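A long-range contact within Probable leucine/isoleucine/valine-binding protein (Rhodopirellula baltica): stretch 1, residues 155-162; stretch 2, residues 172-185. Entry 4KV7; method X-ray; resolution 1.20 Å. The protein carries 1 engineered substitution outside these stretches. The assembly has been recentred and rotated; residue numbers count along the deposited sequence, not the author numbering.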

# COMPACT_ATOMS: atom_id res chain seq x y z
N LYS A 155 9.58 -23.66 -11.45
CA LYS A 155 10.04 -23.23 -12.76
C LYS A 155 9.37 -21.92 -13.14
O LYS A 155 8.23 -21.69 -12.77
CB LYS A 155 9.73 -24.29 -13.81
CG LYS A 155 10.45 -25.60 -13.56
CD LYS A 155 10.20 -26.60 -14.67
CE LYS A 155 11.23 -27.72 -14.63
NZ LYS A 155 11.31 -28.37 -13.29
N PRO A 156 10.09 -21.06 -13.88
CA PRO A 156 9.48 -19.80 -14.33
C PRO A 156 8.11 -20.01 -14.99
O PRO A 156 7.20 -19.22 -14.73
CB PRO A 156 10.50 -19.27 -15.33
CG PRO A 156 11.81 -19.76 -14.81
CD PRO A 156 11.53 -21.12 -14.23
N GLU A 157 7.97 -21.06 -15.79
CA GLU A 157 6.72 -21.34 -16.49
C GLU A 157 5.59 -21.81 -15.57
O GLU A 157 4.44 -21.90 -16.01
CB GLU A 157 6.94 -22.41 -17.57
CG GLU A 157 7.13 -23.83 -17.01
CD GLU A 157 7.28 -24.89 -18.09
OE1 GLU A 157 7.51 -24.51 -19.26
OE2 GLU A 157 7.16 -26.10 -17.78
N GLU A 158 5.92 -22.12 -14.32
CA GLU A 158 4.95 -22.62 -13.34
C GLU A 158 4.43 -21.51 -12.43
O GLU A 158 3.68 -21.78 -11.48
CB GLU A 158 5.57 -23.73 -12.50
CG GLU A 158 5.85 -25.00 -13.27
CD GLU A 158 6.71 -26.00 -12.52
OE1 GLU A 158 7.43 -25.60 -11.58
OE2 GLU A 158 6.69 -27.18 -12.89
N ILE A 159 4.81 -20.27 -12.71
CA ILE A 159 4.36 -19.12 -11.93
C ILE A 159 3.23 -18.42 -12.67
O ILE A 159 3.43 -17.88 -13.76
CB ILE A 159 5.50 -18.13 -11.66
CG1 ILE A 159 6.64 -18.82 -10.90
CG2 ILE A 159 4.99 -16.93 -10.87
CD1 ILE A 159 7.90 -17.98 -10.81
N GLY A 160 2.05 -18.41 -12.06
CA GLY A 160 0.88 -17.78 -12.65
C GLY A 160 0.45 -16.53 -11.90
O GLY A 160 0.95 -16.23 -10.81
N PHE A 161 -0.49 -15.80 -12.50
CA PHE A 161 -0.93 -14.52 -11.96
C PHE A 161 -2.44 -14.44 -11.95
O PHE A 161 -3.09 -14.87 -12.90
CB PHE A 161 -0.35 -13.38 -12.79
CG PHE A 161 1.14 -13.32 -12.72
CD1 PHE A 161 1.93 -14.13 -13.53
CD2 PHE A 161 1.75 -12.49 -11.81
CE1 PHE A 161 3.31 -14.10 -13.42
CE2 PHE A 161 3.13 -12.46 -11.70
CZ PHE A 161 3.91 -13.26 -12.51
N PHE A 162 -2.98 -13.88 -10.87
CA PHE A 162 -4.41 -13.58 -10.76
C PHE A 162 -4.49 -12.10 -10.44
O PHE A 162 -4.05 -11.68 -9.37
CB PHE A 162 -5.04 -14.39 -9.63
CG PHE A 162 -6.49 -14.06 -9.40
CD1 PHE A 162 -7.46 -14.48 -10.30
CD2 PHE A 162 -6.88 -13.30 -8.30
CE1 PHE A 162 -8.80 -14.15 -10.09
CE2 PHE A 162 -8.20 -12.98 -8.09
CZ PHE A 162 -9.16 -13.41 -8.98
N GLY A 172 1.28 -5.00 -11.56
CA GLY A 172 1.81 -6.15 -10.86
C GLY A 172 2.21 -7.27 -11.80
O GLY A 172 3.26 -7.91 -11.63
N PHE A 173 1.37 -7.53 -12.80
CA PHE A 173 1.67 -8.51 -13.82
C PHE A 173 2.97 -8.18 -14.55
O PHE A 173 3.83 -9.05 -14.74
CB PHE A 173 0.52 -8.62 -14.81
CG PHE A 173 0.79 -9.59 -15.92
CD1 PHE A 173 0.80 -10.97 -15.67
CD2 PHE A 173 1.02 -9.14 -17.21
CE1 PHE A 173 1.06 -11.86 -16.70
CE2 PHE A 173 1.26 -10.04 -18.24
CZ PHE A 173 1.28 -11.39 -17.98
N PHE A 174 3.11 -6.94 -14.97
CA PHE A 174 4.31 -6.53 -15.67
C PHE A 174 5.55 -6.64 -14.79
O PHE A 174 6.63 -6.99 -15.28
CB PHE A 174 4.13 -5.14 -16.27
CG PHE A 174 3.13 -5.09 -17.39
CD1 PHE A 174 3.00 -6.16 -18.27
CD2 PHE A 174 2.30 -3.99 -17.57
CE1 PHE A 174 2.07 -6.12 -19.31
CE2 PHE A 174 1.37 -3.94 -18.60
CZ PHE A 174 1.26 -5.01 -19.47
N GLY A 175 5.41 -6.37 -13.50
CA GLY A 175 6.50 -6.59 -12.56
C GLY A 175 6.89 -8.06 -12.50
O GLY A 175 8.07 -8.41 -12.53
N GLY A 176 5.90 -8.94 -12.43
CA GLY A 176 6.15 -10.36 -12.42
C GLY A 176 6.81 -10.85 -13.70
O GLY A 176 7.76 -11.65 -13.66
N LEU A 177 6.34 -10.35 -14.83
CA LEU A 177 6.90 -10.67 -16.14
C LEU A 177 8.38 -10.30 -16.20
O LEU A 177 9.21 -11.09 -16.65
CB LEU A 177 6.11 -9.94 -17.23
CG LEU A 177 6.67 -10.05 -18.64
CD1 LEU A 177 6.67 -11.48 -19.17
CD2 LEU A 177 5.88 -9.13 -19.57
N ALA A 178 8.71 -9.08 -15.77
CA ALA A 178 10.10 -8.63 -15.78
C ALA A 178 10.96 -9.52 -14.89
O ALA A 178 12.08 -9.89 -15.25
CB ALA A 178 10.19 -7.19 -15.33
N ALA A 179 10.44 -9.90 -13.73
CA ALA A 179 11.20 -10.73 -12.81
C ALA A 179 11.44 -12.12 -13.38
O ALA A 179 12.53 -12.68 -13.26
CB ALA A 179 10.52 -10.80 -11.46
N ILE A 180 10.42 -12.69 -14.02
CA ILE A 180 10.54 -13.99 -14.66
C ILE A 180 11.56 -13.94 -15.80
O ILE A 180 12.39 -14.85 -15.95
CB ILE A 180 9.15 -14.46 -15.16
CG1 ILE A 180 8.28 -14.90 -13.98
CG2 ILE A 180 9.28 -15.61 -16.16
CD1 ILE A 180 6.80 -15.06 -14.30
N ARG A 181 11.51 -12.87 -16.58
CA ARG A 181 12.39 -12.71 -17.74
C ARG A 181 13.86 -12.65 -17.37
O ARG A 181 14.71 -12.93 -18.19
CB ARG A 181 12.00 -11.47 -18.54
CG ARG A 181 10.83 -11.73 -19.45
CD ARG A 181 10.48 -10.52 -20.28
NE ARG A 181 9.71 -10.94 -21.44
CZ ARG A 181 8.83 -10.17 -22.08
NH1 ARG A 181 8.59 -8.93 -21.68
NH2 ARG A 181 8.19 -10.66 -23.14
N ARG A 182 14.17 -12.31 -16.13
CA ARG A 182 15.55 -12.32 -15.71
C ARG A 182 16.08 -13.75 -15.63
O ARG A 182 17.27 -13.98 -15.78
CB ARG A 182 15.66 -11.63 -14.36
CG ARG A 182 16.94 -10.85 -14.16
CD ARG A 182 16.89 -10.08 -12.83
NE ARG A 182 16.75 -10.99 -11.70
CZ ARG A 182 17.71 -11.79 -11.25
NH1 ARG A 182 17.48 -12.60 -10.24
NH2 ARG A 182 18.91 -11.79 -11.83
N HIS A 183 15.17 -14.70 -15.39
CA HIS A 183 15.52 -16.11 -15.27
C HIS A 183 15.34 -16.90 -16.56
O HIS A 183 16.02 -17.90 -16.77
CB HIS A 183 14.69 -16.77 -14.18
CG HIS A 183 14.95 -16.22 -12.82
ND1 HIS A 183 16.09 -16.52 -12.11
CD2 HIS A 183 14.25 -15.35 -12.05
CE1 HIS A 183 16.07 -15.88 -10.95
NE2 HIS A 183 14.96 -15.17 -10.90
N GLN A 184 14.41 -16.48 -17.40
CA GLN A 184 14.09 -17.25 -18.60
C GLN A 184 13.38 -16.36 -19.59
O GLN A 184 12.45 -15.66 -19.23
CB GLN A 184 13.16 -18.41 -18.23
CG GLN A 184 12.80 -19.30 -19.41
CD GLN A 184 11.88 -20.45 -19.03
OE1 GLN A 184 12.00 -21.02 -17.95
NE2 GLN A 184 10.95 -20.78 -19.91
N SER A 185 13.82 -16.37 -20.84
CA SER A 185 13.13 -15.60 -21.87
C SER A 185 11.76 -16.21 -22.16
O SER A 185 11.63 -17.41 -22.36
CB SER A 185 13.98 -15.49 -23.13
OG SER A 185 15.16 -14.75 -22.87
O HOH W 1 10.01 -22.62 -16.92
O HOH W 2 8.94 -23.06 -20.53

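This is an apolar strand-on-helix packing contact, with no direct hydrogen bond between the stretches and two bridging waters at its polar end. Strand 159-162 runs nearly antiparallel to the helix of stretch 2, at 171° and 9.5 Å between axes at closest approach, and 408 Å² is buried in all.

Phe161 is the centrepiece. Its CA-to-CB bond points toward the helix, and with chi1 in the m well its ring receives the edge of Phe173 on one face: the planes stand at 87°, the centroids are 5.4 Å apart, and Phe161 CG lies 3.8 Å from Phe173 CD1. Phe173 starts sideways, but its t rotamer lays the CD1 edge of the ring near Phe161. The Phe161 ring also reaches the helix backbone, with Phe161 CZ 3.7 Å from Gly176 CA. Glycine suits this place because an ideal CB there would lie 2.2 Å from Phe161 CE2, a clash; the missing side chain makes room for the ring.

One turn on, Ile180 ties the strand to the 3-10 segment before it. Ile180 CD1 lies 3.7 Å from Phe161 CE1, at the ring edge, and 4.3 Å from Ile159 CB, while Ile180 CG2 is 3.9 Å from Pro156 CB. A branched aliphatic chain can thus serve three apolar neighbours at once. Gly160, between Ile159 and Phe161, would direct a CB away from the helix, in keeping with strand alternation.

Pro156 presents a compact ring toward the C-terminal part of stretch 2, where Pro156 CG comes within 3.4 Å of Gln184 OE1. Here polarity is handled through solvent: water 1 accepts from Glu157 N and donates to Gln184 OE1, both at 2.8 Å, and water 2 donates to Glu157 OE1 at 2.4 Å and accepts from Gln184 NE2 at 3.1 Å. Both ends of the glutamine amide are therefore used, without direct hydrogen bonding to the other stretch.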